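Local coordinates for protein DNA ligase (Aquifex aeolicus, PDB 3QWU) that binds adenosine and calcium and, as a putative ATP-dependent ligase, probably joins nucleic acid ends through an enzyme-adenylate intermediate, at residues A[42-47]-A[96-101]; A[52-57]-A[156-161]; A[79-84]-A[183-188]. One frame throughout, in Å; residues are numbered along the deposited sequence.

Contact 1 of 3, residues A[42-47]-A[96-101]. With ADN (adenosine), chain C.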
loop_
_atom_site.group_PDB
_atom_site.type_symbol
_atom_site.label_atom_id
_atom_site.label_comp_id
_atom_site.label_asym_id
_atom_site.label_seq_id
_atom_site.Cartn_x
_atom_site.Cartn_y
_atom_site.Cartn_z
ATOM N N GLY A 42 -12.446 6.633 21.326
ATOM C CA GLY A 42 -13.575 7.535 21.244
ATOM C C GLY A 42 -14.311 7.638 22.560
ATOM O O GLY A 42 -15.153 8.517 22.743
ATOM N N THR A 43 -13.991 6.736 23.476
ATOM C CA THR A 43 -14.586 6.746 24.796
ATOM C C THR A 43 -14.188 8.038 25.476
ATOM O O THR A 43 -13.027 8.445 25.407
ATOM C CB THR A 43 -14.146 5.497 25.584
ATOM O OG1 THR A 43 -14.672 4.346 24.904
ATOM C CG2 THR A 43 -14.609 5.527 27.048
ATOM N N ALA A 44 -15.182 8.695 26.065
ATOM C CA ALA A 44 -15.053 10.032 26.633
ATOM C C ALA A 44 -15.544 9.919 28.036
ATOM O O ALA A 44 -16.678 9.507 28.234
ATOM C CB ALA A 44 -15.924 10.996 25.903
ATOM N N ILE A 45 -14.694 10.271 28.995
ATOM C CA ILE A 45 -15.038 10.218 30.414
ATOM C C ILE A 45 -15.310 11.639 30.890
ATOM O O ILE A 45 -14.389 12.458 30.940
ATOM C CB ILE A 45 -13.894 9.618 31.293
ATOM C CG1 ILE A 45 -13.504 8.226 30.774
ATOM C CG2 ILE A 45 -14.321 9.565 32.789
ATOM C CD1 ILE A 45 -12.187 7.681 31.310
ATOM N N PHE A 46 -16.566 11.911 31.251
ATOM C CA PHE A 46 -16.948 13.168 31.836
ATOM C C PHE A 46 -17.148 12.968 33.313
ATOM O O PHE A 46 -17.298 11.849 33.773
ATOM C CB PHE A 46 -18.233 13.658 31.190
ATOM C CG PHE A 46 -18.081 14.005 29.729
ATOM C CD1 PHE A 46 -17.705 15.292 29.343
ATOM C CD2 PHE A 46 -18.312 13.049 28.748
ATOM C CE1 PHE A 46 -17.581 15.643 27.995
ATOM C CE2 PHE A 46 -18.196 13.385 27.389
ATOM C CZ PHE A 46 -17.816 14.696 27.016
ATOM N N LYS A 47 -17.178 14.046 34.077
ATOM C CA LYS A 47 -17.272 13.905 35.538
ATOM C C LYS A 47 -18.547 13.154 35.949
ATOM O O LYS A 47 -18.521 12.350 36.874
ATOM C CB LYS A 47 -17.193 15.276 36.209
ATOM C CG LYS A 47 -17.320 15.260 37.766
ATOM C CD LYS A 47 -18.713 15.769 38.275
ATOM C CE LYS A 47 -19.043 15.333 39.729
ATOM N NZ LYS A 47 -20.529 15.219 39.912
ATOM N N TYR A 96 -24.459 18.102 22.975
ATOM C CA TYR A 96 -23.129 18.043 22.386
ATOM C C TYR A 96 -23.017 16.845 21.476
ATOM O O TYR A 96 -23.766 15.842 21.607
ATOM C CB TYR A 96 -22.043 17.971 23.448
ATOM C CG TYR A 96 -22.112 19.073 24.482
ATOM C CD1 TYR A 96 -21.413 20.289 24.312
ATOM C CD2 TYR A 96 -22.868 18.912 25.636
ATOM C CE1 TYR A 96 -21.474 21.295 25.267
ATOM C CE2 TYR A 96 -22.932 19.920 26.594
ATOM C CZ TYR A 96 -22.238 21.103 26.405
ATOM O OH TYR A 96 -22.328 22.064 27.377
ATOM N N ALA A 97 -22.061 16.952 20.566
ATOM C CA ALA A 97 -21.858 15.911 19.535
ATOM C C ALA A 97 -20.400 15.527 19.549
ATOM O O ALA A 97 -19.537 16.409 19.505
ATOM C CB ALA A 97 -22.300 16.439 18.129
ATOM N N LEU A 98 -20.138 14.233 19.660
ATOM C CA LEU A 98 -18.773 13.708 19.668
ATOM C C LEU A 98 -18.431 13.067 18.326
ATOM O O LEU A 98 -19.241 12.293 17.806
ATOM C CB LEU A 98 -18.588 12.630 20.736
ATOM C CG LEU A 98 -18.733 12.984 22.207
ATOM C CD1 LEU A 98 -18.399 11.756 23.039
ATOM C CD2 LEU A 98 -17.850 14.178 22.650
ATOM N N SER A 99 -17.244 13.381 17.798
ATOM C CA SER A 99 -16.612 12.645 16.682
ATOM C C SER A 99 -16.226 11.224 17.093
ATOM O O SER A 99 -16.174 10.888 18.271
ATOM C CB SER A 99 -15.322 13.335 16.262
ATOM O OG SER A 99 -14.300 13.090 17.231
ATOM N N ARG A 100 -15.885 10.401 16.131
ATOM C CA ARG A 100 -15.579 9.026 16.433
ATOM C C ARG A 100 -14.418 8.994 17.367
ATOM O O ARG A 100 -14.359 8.110 18.249
ATOM C CB ARG A 100 -15.249 8.244 15.163
ATOM C CG ARG A 100 -15.005 6.777 15.413
ATOM C CD ARG A 100 -16.248 5.869 15.569
ATOM N NE ARG A 100 -15.991 4.675 14.736
ATOM C CZ ARG A 100 -15.907 3.404 15.132
ATOM N NH1 ARG A 100 -16.126 3.051 16.375
ATOM N NH2 ARG A 100 -15.622 2.454 14.247
ATOM N N GLY A 101 -13.489 9.948 17.165
ATOM C CA GLY A 101 -12.285 10.041 17.970
ATOM C C GLY A 101 -12.547 10.489 19.390
ATOM O O GLY A 101 -11.687 10.345 20.251
HETATM O "O5'" ADN C . -17.811 1.326 11.263
HETATM C "C5'" ADN C . -18.959 1.514 10.434
HETATM C "C4'" ADN C . -19.313 2.995 10.382
HETATM O "O4'" ADN C . -20.355 3.262 9.394
HETATM C "C3'" ADN C . -19.869 3.466 11.719
HETATM O "O3'" ADN C . -18.894 3.941 12.643
HETATM C "C2'" ADN C . -20.882 4.540 11.336
HETATM O "O2'" ADN C . -20.340 5.837 11.522
HETATM C "C1'" ADN C . -21.214 4.322 9.862
HETATM N N9 ADN C . -22.608 3.920 9.614
HETATM C C8 ADN C . -23.347 4.378 8.577
HETATM N N7 ADN C . -24.594 3.851 8.565
HETATM C C5 ADN C . -24.627 3.000 9.623
HETATM C C6 ADN C . -25.636 2.084 10.164
HETATM N N6 ADN C . -26.844 2.032 9.534
HETATM N N1 ADN C . -25.336 1.381 11.300
HETATM C C2 ADN C . -24.104 1.474 11.879
HETATM N N3 ADN C . -23.112 2.280 11.403
HETATM C C4 ADN C . -23.330 3.052 10.316
#
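The forked end of Leu98 carries the apolar half of this contact, its two methyls meeting two residues of the segment 42-47. CG lies anti to the carbonyl carbon (chi1 -64°), which aims the fork across the gap. CD1 rests against the methyl of Ala44, 3.9 Å from its CB. CD2 approaches the rim of the Phe46 ring near the ring plane, 4.4 Å from CZ, so Phe46 meets Leu98 edge-on. Beyond these side chains the backbones close in at Gly42. Its CA lies 3.1 Å from Arg100 O and 3.5 Å from Gly101 O, the second a nearly straight CA-H...O contact (162° at the hydrogen). A positive phi of 99° suits glycine here, and a beta carbon would run into Arg100 O. Arg100 turns its side chain the other way: CG is anti to the backbone N, the chain bends at its second and third torsions, and one guanidinium face looks onto the ribose of adenosine, with NE 3.7 Å from ADN O3'. The turn that packs on Gly42 thus also presents a pocket residue to the ligand. Arg87 straddles the join, hydrogen-bonding Gly42 O through NH1 and Ser99 O through NH2. Strand 44-45, between strands 27-32 and 50-51, is thereby set against strand 94-98 at the edge of a second antiparallel sheet, where Phe46 also meets Tyr29 and Phe89.

Contact 2 of 3, residues A[52-57]-A[156-161]. With ADN (adenosine), chain C.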
loop_
_atom_site.group_PDB
_atom_site.type_symbol
_atom_site.label_atom_id
_atom_site.label_comp_id
_atom_site.label_asym_id
_atom_site.label_seq_id
_atom_site.Cartn_x
_atom_site.Cartn_y
_atom_site.Cartn_z
ATOM N N TRP A 52 -19.485 5.896 26.016
ATOM C CA TRP A 52 -18.638 4.860 25.455
ATOM C C TRP A 52 -18.469 5.138 23.974
ATOM O O TRP A 52 -19.355 5.716 23.342
ATOM C CB TRP A 52 -19.183 3.451 25.732
ATOM C CG TRP A 52 -18.898 3.018 27.144
ATOM C CD1 TRP A 52 -19.640 3.310 28.270
ATOM C CD2 TRP A 52 -17.791 2.241 27.596
ATOM N NE1 TRP A 52 -19.057 2.753 29.382
ATOM C CE2 TRP A 52 -17.920 2.094 28.994
ATOM C CE3 TRP A 52 -16.706 1.646 26.961
ATOM C CZ2 TRP A 52 -16.998 1.372 29.750
ATOM C CZ3 TRP A 52 -15.794 0.933 27.714
ATOM C CH2 TRP A 52 -15.941 0.801 29.082
ATOM N N GLY A 53 -17.274 4.802 23.495
ATOM C CA GLY A 53 -16.900 4.875 22.092
ATOM C C GLY A 53 -17.759 3.953 21.244
ATOM O O GLY A 53 -18.259 2.970 21.745
ATOM N N TYR A 54 -17.965 4.309 19.974
ATOM C CA TYR A 54 -18.745 3.453 19.069
ATOM C C TYR A 54 -17.816 2.351 18.692
ATOM O O TYR A 54 -16.687 2.628 18.335
ATOM C CB TYR A 54 -19.236 4.183 17.814
ATOM C CG TYR A 54 -20.322 3.420 17.131
ATOM C CD1 TYR A 54 -20.058 2.631 16.028
ATOM C CD2 TYR A 54 -21.598 3.491 17.576
ATOM C CE1 TYR A 54 -21.064 1.914 15.384
ATOM C CE2 TYR A 54 -22.620 2.806 16.927
ATOM C CZ TYR A 54 -22.333 2.000 15.855
ATOM O OH TYR A 54 -23.340 1.344 15.243
ATOM N N PRO A 55 -18.245 1.095 18.867
ATOM C CA PRO A 55 -17.388 -0.065 18.697
ATOM C C PRO A 55 -17.201 -0.447 17.210
ATOM O O PRO A 55 -18.024 -0.087 16.365
ATOM C CB PRO A 55 -18.133 -1.148 19.483
ATOM C CG PRO A 55 -19.543 -0.800 19.325
ATOM C CD PRO A 55 -19.612 0.713 19.245
ATOM N N HIS A 56 -16.096 -1.129 16.913
ATOM C CA HIS A 56 -15.696 -1.471 15.549
ATOM C C HIS A 56 -16.680 -2.472 14.955
ATOM O O HIS A 56 -17.004 -3.466 15.595
ATOM C CB HIS A 56 -14.253 -2.045 15.532
ATOM C CG HIS A 56 -13.189 -1.039 15.901
ATOM N ND1 HIS A 56 -12.921 0.088 15.138
ATOM C CD2 HIS A 56 -12.342 -0.978 16.966
ATOM C CE1 HIS A 56 -11.966 0.801 15.717
ATOM N NE2 HIS A 56 -11.595 0.177 16.825
ATOM N N ILE A 57 -17.167 -2.216 13.745
ATOM C CA ILE A 57 -17.945 -3.239 13.025
ATOM C C ILE A 57 -17.042 -4.004 12.040
ATOM O O ILE A 57 -16.387 -3.417 11.209
ATOM C CB ILE A 57 -19.103 -2.605 12.229
ATOM C CG1 ILE A 57 -19.842 -1.595 13.104
ATOM C CG2 ILE A 57 -19.986 -3.706 11.606
ATOM C CD1 ILE A 57 -21.162 -1.061 12.521
ATOM N N VAL A 156 -29.954 8.821 12.301
ATOM C CA VAL A 156 -29.813 7.913 13.418
ATOM C C VAL A 156 -29.769 6.428 12.957
ATOM O O VAL A 156 -30.539 6.010 12.085
ATOM C CB VAL A 156 -31.026 8.081 14.429
ATOM C CG1 VAL A 156 -30.891 7.086 15.619
ATOM C CG2 VAL A 156 -31.150 9.504 14.916
ATOM N N PHE A 157 -28.821 5.667 13.507
ATOM C CA PHE A 157 -28.712 4.229 13.289
ATOM C C PHE A 157 -28.558 3.441 14.596
ATOM O O PHE A 157 -28.615 2.187 14.597
ATOM C CB PHE A 157 -27.536 3.911 12.340
ATOM C CG PHE A 157 -26.192 4.388 12.818
ATOM C CD1 PHE A 157 -25.546 3.784 13.861
ATOM C CD2 PHE A 157 -25.570 5.469 12.227
ATOM C CE1 PHE A 157 -24.287 4.299 14.290
ATOM C CE2 PHE A 157 -24.348 5.950 12.679
ATOM C CZ PHE A 157 -23.727 5.377 13.709
ATOM N N ASP A 158 -28.321 4.126 15.716
ATOM C CA ASP A 158 -28.234 3.403 16.996
ATOM C C ASP A 158 -28.527 4.324 18.199
ATOM O O ASP A 158 -28.502 5.564 18.076
ATOM C CB ASP A 158 -26.851 2.664 17.130
ATOM C CG ASP A 158 -26.853 1.207 16.513
ATOM O OD1 ASP A 158 -27.835 0.439 16.768
ATOM O OD2 ASP A 158 -25.870 0.832 15.801
ATOM N N PHE A 159 -28.869 3.709 19.326
ATOM C CA PHE A 159 -28.829 4.391 20.609
ATOM C C PHE A 159 -27.948 3.593 21.536
ATOM O O PHE A 159 -27.964 2.364 21.533
ATOM C CB PHE A 159 -30.204 4.501 21.269
ATOM C CG PHE A 159 -31.188 5.355 20.524
ATOM C CD1 PHE A 159 -31.179 6.711 20.666
ATOM C CD2 PHE A 159 -32.159 4.778 19.714
ATOM C CE1 PHE A 159 -32.096 7.476 19.991
ATOM C CE2 PHE A 159 -33.098 5.569 19.034
ATOM C CZ PHE A 159 -33.038 6.900 19.145
ATOM N N MET A 160 -27.141 4.312 22.288
ATOM C CA MET A 160 -26.393 3.764 23.360
ATOM C C MET A 160 -26.945 4.438 24.573
ATOM O O MET A 160 -27.874 5.224 24.450
ATOM C CB MET A 160 -24.918 4.049 23.143
ATOM C CG MET A 160 -24.349 3.203 22.007
ATOM S SD MET A 160 -22.611 3.480 21.632
ATOM C CE MET A 160 -21.754 2.747 23.051
ATOM N N LYS A 161 -26.377 4.143 25.733
ATOM C CA LYS A 161 -26.778 4.730 26.983
ATOM C C LYS A 161 -25.548 5.210 27.743
ATOM O O LYS A 161 -24.542 4.555 27.749
ATOM C CB LYS A 161 -27.518 3.656 27.838
ATOM C CG LYS A 161 -29.054 3.637 27.676
ATOM C CD LYS A 161 -29.798 2.506 28.461
ATOM C CE LYS A 161 -31.215 2.976 28.911
ATOM N NZ LYS A 161 -32.270 1.886 29.004
HETATM O "O5'" ADN C . -17.811 1.326 11.263
HETATM C "C5'" ADN C . -18.959 1.514 10.434
HETATM C "C4'" ADN C . -19.313 2.995 10.382
HETATM O "O4'" ADN C . -20.355 3.262 9.394
HETATM C "C3'" ADN C . -19.869 3.466 11.719
HETATM O "O3'" ADN C . -18.894 3.941 12.643
HETATM C "C2'" ADN C . -20.882 4.540 11.336
HETATM O "O2'" ADN C . -20.340 5.837 11.522
HETATM C "C1'" ADN C . -21.214 4.322 9.862
HETATM N N9 ADN C . -22.608 3.920 9.614
HETATM C C8 ADN C . -23.347 4.378 8.577
HETATM N N7 ADN C . -24.594 3.851 8.565
HETATM C C5 ADN C . -24.627 3.000 9.623
HETATM C C6 ADN C . -25.636 2.084 10.164
HETATM N N6 ADN C . -26.844 2.032 9.534
HETATM N N1 ADN C . -25.336 1.381 11.300
HETATM C C2 ADN C . -24.104 1.474 11.879
HETATM N N3 ADN C . -23.112 2.280 11.403
HETATM C C4 ADN C . -23.330 3.052 10.316
#
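Tyr54 reaches from the loop 52-57 to the strand 156-161 and ends in a buried cluster of charged side chains. Its CG is anti to the backbone N (chi1 -164°), so the ring swings from CB toward the strand. On one flank CD1 lies 3.8 Å from ADN O3', with CE1 beside the same oxygen. On the other, CD2 is 4.2 Å from Met160 SD, an oblique Met-aromatic contact, and CE2 lies beside Phe157 CE1. Farther out, CZ meets Phe157 CE1 at 3.4 Å; the edge of Phe157 is turned to the Tyr54 face in an offset T-shaped pair with planes 80° apart. At the tip, OH donates to Asp158 OD2 over 2.6 Å, using the anti lone pair of the carboxylate, which stands at the edge of the tyrosine ring. Phe157 adopts the crowded first torsion (chi1 59°), laying one face of its ring under the adenine, with ADN N3 3.6 Å above the plane and over its centre. Phe157 and Asp158 both face Cys130 as a classic beta bulge, so that neighbouring side chains on the strand both point toward the loop. Met160 is extended at chi2 and bends at chi3, bringing CE within 3.8 Å of Trp52 CB and close to Gly53 O. Asp158 is heavily engaged: OD2 also forms salt bridges with Arg227 and Lys219, the latter itself hydrogen-bonded to adenosine, and OD1 pairs with Lys173; this positive surround would favour an ionised carboxylate. The loop, between strands 50-51 and 58-60, thus walls the nucleoside pocket against the edge strand 153-161, which pairs with strand 127-134.

Contact 3 of 3, residues A[79-84]-A[183-188]. With CA (calcium ion), chain D; ADN (adenosine), chain C; GOL (glycerol), chain E.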
loop_
_atom_site.group_PDB
_atom_site.type_symbol
_atom_site.label_atom_id
_atom_site.label_comp_id
_atom_site.label_asym_id
_atom_site.label_seq_id
_atom_site.Cartn_x
_atom_site.Cartn_y
_atom_site.Cartn_z
ATOM N N GLU A 79 -29.181 0.523 5.885
ATOM C CA GLU A 79 -28.294 1.198 4.957
ATOM C C GLU A 79 -27.106 1.773 5.721
ATOM O O GLU A 79 -27.267 2.351 6.788
ATOM C CB GLU A 79 -28.972 2.335 4.197
ATOM C CG GLU A 79 -27.948 3.064 3.262
ATOM C CD GLU A 79 -28.505 4.303 2.537
ATOM O OE1 GLU A 79 -29.662 4.657 2.792
ATOM O OE2 GLU A 79 -27.785 4.914 1.715
ATOM N N LYS A 80 -25.926 1.576 5.146
ATOM C CA LYS A 80 -24.720 2.164 5.632
ATOM C C LYS A 80 -24.519 3.498 4.857
ATOM O O LYS A 80 -24.358 3.552 3.623
ATOM C CB LYS A 80 -23.520 1.202 5.454
ATOM C CG LYS A 80 -22.350 1.656 6.321
ATOM C CD LYS A 80 -21.043 0.935 6.131
ATOM C CE LYS A 80 -19.850 1.804 6.768
ATOM N NZ LYS A 80 -19.971 3.380 6.625
ATOM N N VAL A 81 -24.629 4.590 5.584
ATOM C CA VAL A 81 -24.601 5.914 4.978
ATOM C C VAL A 81 -23.161 6.417 5.107
ATOM O O VAL A 81 -22.523 6.327 6.169
ATOM C CB VAL A 81 -25.594 6.897 5.682
ATOM C CG1 VAL A 81 -25.323 8.325 5.224
ATOM C CG2 VAL A 81 -27.023 6.525 5.394
ATOM N N ASP A 82 -22.660 6.935 4.008
ATOM C CA ASP A 82 -21.284 7.363 3.915
ATOM C C ASP A 82 -21.166 8.827 4.336
ATOM O O ASP A 82 -21.388 9.743 3.553
ATOM C CB ASP A 82 -20.773 7.149 2.505
ATOM C CG ASP A 82 -19.271 7.423 2.383
ATOM O OD1 ASP A 82 -18.527 7.394 3.397
ATOM O OD2 ASP A 82 -18.808 7.643 1.250
ATOM N N GLY A 83 -20.828 9.024 5.602
ATOM C CA GLY A 83 -20.624 10.356 6.155
ATOM C C GLY A 83 -19.637 10.176 7.293
ATOM O O GLY A 83 -18.693 9.406 7.169
ATOM N N TYR A 84 -19.865 10.836 8.424
ATOM C CA TYR A 84 -19.069 10.597 9.609
ATOM C C TYR A 84 -19.949 10.301 10.821
ATOM O O TYR A 84 -21.081 10.693 10.926
ATOM C CB TYR A 84 -18.091 11.746 9.854
ATOM C CG TYR A 84 -18.770 13.078 10.235
ATOM C CD1 TYR A 84 -18.862 13.475 11.569
ATOM C CD2 TYR A 84 -19.318 13.931 9.262
ATOM C CE1 TYR A 84 -19.470 14.684 11.924
ATOM C CE2 TYR A 84 -19.947 15.155 9.618
ATOM C CZ TYR A 84 -19.996 15.516 10.957
ATOM O OH TYR A 84 -20.598 16.669 11.343
ATOM N N PRO A 183 -34.913 11.496 11.967
ATOM C CA PRO A 183 -34.379 11.006 10.701
ATOM C C PRO A 183 -33.500 9.775 10.975
ATOM O O PRO A 183 -32.720 9.773 11.948
ATOM C CB PRO A 183 -33.536 12.185 10.197
ATOM C CG PRO A 183 -33.131 12.965 11.458
ATOM C CD PRO A 183 -34.173 12.657 12.507
ATOM N N HIS A 184 -33.626 8.740 10.147
ATOM C CA HIS A 184 -32.988 7.445 10.412
ATOM C C HIS A 184 -32.430 6.835 9.125
ATOM O O HIS A 184 -32.801 7.229 8.026
ATOM C CB HIS A 184 -34.026 6.494 10.987
ATOM C CG HIS A 184 -35.206 6.335 10.078
ATOM N ND1 HIS A 184 -36.378 7.038 10.255
ATOM C CD2 HIS A 184 -35.347 5.651 8.917
ATOM C CE1 HIS A 184 -37.208 6.753 9.263
ATOM N NE2 HIS A 184 -36.605 5.913 8.437
ATOM N N VAL A 185 -31.542 5.854 9.271
ATOM C CA VAL A 185 -30.986 5.146 8.106
ATOM C C VAL A 185 -32.133 4.321 7.557
ATOM O O VAL A 185 -33.042 3.987 8.315
ATOM C CB VAL A 185 -29.749 4.283 8.510
ATOM C CG1 VAL A 185 -28.572 5.193 8.937
ATOM C CG2 VAL A 185 -30.078 3.312 9.654
ATOM N N GLU A 186 -32.162 4.066 6.247
ATOM C CA GLU A 186 -33.198 3.232 5.647
ATOM C C GLU A 186 -33.117 1.851 6.272
ATOM O O GLU A 186 -32.023 1.328 6.440
ATOM C CB GLU A 186 -33.032 3.129 4.107
ATOM C CG GLU A 186 -33.957 2.037 3.459
ATOM C CD GLU A 186 -33.893 1.939 1.944
ATOM O OE1 GLU A 186 -32.980 2.521 1.355
ATOM O OE2 GLU A 186 -34.753 1.255 1.321
ATOM N N ILE A 187 -34.277 1.236 6.588
ATOM C CA ILE A 187 -34.311 -0.110 7.122
ATOM C C ILE A 187 -34.827 -0.994 6.012
ATOM O O ILE A 187 -35.925 -0.747 5.483
ATOM C CB ILE A 187 -35.229 -0.265 8.294
ATOM C CG1 ILE A 187 -34.997 0.811 9.374
ATOM C CG2 ILE A 187 -35.088 -1.690 8.906
ATOM C CD1 ILE A 187 -33.920 0.485 10.475
ATOM N N LEU A 188 -34.046 -2.016 5.632
ATOM C CA LEU A 188 -34.432 -2.899 4.519
ATOM C C LEU A 188 -35.337 -4.033 4.961
ATOM O O LEU A 188 -36.137 -4.529 4.166
ATOM C CB LEU A 188 -33.210 -3.485 3.826
ATOM C CG LEU A 188 -32.427 -2.541 2.922
ATOM C CD1 LEU A 188 -33.357 -1.923 1.837
ATOM C CD2 LEU A 188 -31.606 -1.452 3.708
HETATM CA CA CA D . -17.200 6.047 -0.011
HETATM O "O5'" ADN C . -17.811 1.326 11.263
HETATM C "C5'" ADN C . -18.959 1.514 10.434
HETATM C "C4'" ADN C . -19.313 2.995 10.382
HETATM O "O4'" ADN C . -20.355 3.262 9.394
HETATM C "C3'" ADN C . -19.869 3.466 11.719
HETATM O "O3'" ADN C . -18.894 3.941 12.643
HETATM C "C2'" ADN C . -20.882 4.540 11.336
HETATM O "O2'" ADN C . -20.340 5.837 11.522
HETATM C "C1'" ADN C . -21.214 4.322 9.862
HETATM N N9 ADN C . -22.608 3.920 9.614
HETATM C C8 ADN C . -23.347 4.378 8.577
HETATM N N7 ADN C . -24.594 3.851 8.565
HETATM C C5 ADN C . -24.627 3.000 9.623
HETATM C C6 ADN C . -25.636 2.084 10.164
HETATM N N6 ADN C . -26.844 2.032 9.534
HETATM N N1 ADN C . -25.336 1.381 11.300
HETATM C C2 ADN C . -24.104 1.474 11.879
HETATM N N3 ADN C . -23.112 2.280 11.403
HETATM C C4 ADN C . -23.330 3.052 10.316
HETATM C C1 GOL E . -30.733 7.052 4.583
HETATM O O1 GOL E . -30.317 5.720 4.813
HETATM C C2 GOL E . -32.119 7.037 3.960
HETATM O O2 GOL E . -32.984 7.830 4.732
HETATM C C3 GOL E . -32.131 7.387 2.468
HETATM O O3 GOL E . -33.167 8.286 2.076
HETATM O O HOH W 1 -16.225 6.608 2.051
HETATM O O HOH W 2 -16.753 4.190 1.164
#
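From Pro183 the segment runs past the adenine to the edge of a sheet. His184 O receives a weak hydrogen bond from O2 of a glycerol, probably a crystallisation additive. Val185 then turns its branch toward Glu79 and the base: CB sits 3.6 Å from Glu79 O, CG2 lies 3.5 Å from ADN N6, and CG1 meets Val81 CG2. Glu79 O also accepts a hydrogen bond from ADN N6 (2.8 Å). Glu186 grips through its backbone: its O takes the N-H of Glu79 at 3.0 Å, nearly straight at 165° and in the carbonyl plane, while its N donates to glycerol O1. Glycerol O1 in turn makes a very short 2.4 Å hydrogen bond to Glu79 OE1. The carboxylates of Glu79 and Glu186 come close, a repulsion probably eased by Arg213, salt-bridged to Glu79. Leu188 curls CD2 back to Glu79 N.

Lys80 to Gly83 match the KxDG nucleotidyltransferase motif: Lys80 NZ donates to ADN O4' at 2.8 Å, and Asp82 OD2 binds calcium together with Glu143 and Asp239. Strand 187-191 edges the mixed sheet beside strand 75-80, with helix 195-210 packed on Glu79, Glu186 and Leu188.

Read from the N terminus, the first segments come in the order 42-47, 52-57, 79-84, and the second in the order 96-101, 156-161, 183-188. Each later loop opens before the earlier one closes, so all three cross. Contact 1 closes first, tying the N-terminal antiparallel sheet to strand 94-98. Contact 2 follows, bringing the loop beyond strand 50-51 onto strand 153-161, the far edge of the sheet that holds 94-98. Contact 3 joins adjoining strands of the mixed sheet. Thr43 and Gly53 link contacts 1 and 2; backbone bonds from Val156 to Pro183 and Val185 link contacts 2 and 3. All three meet the adenosine.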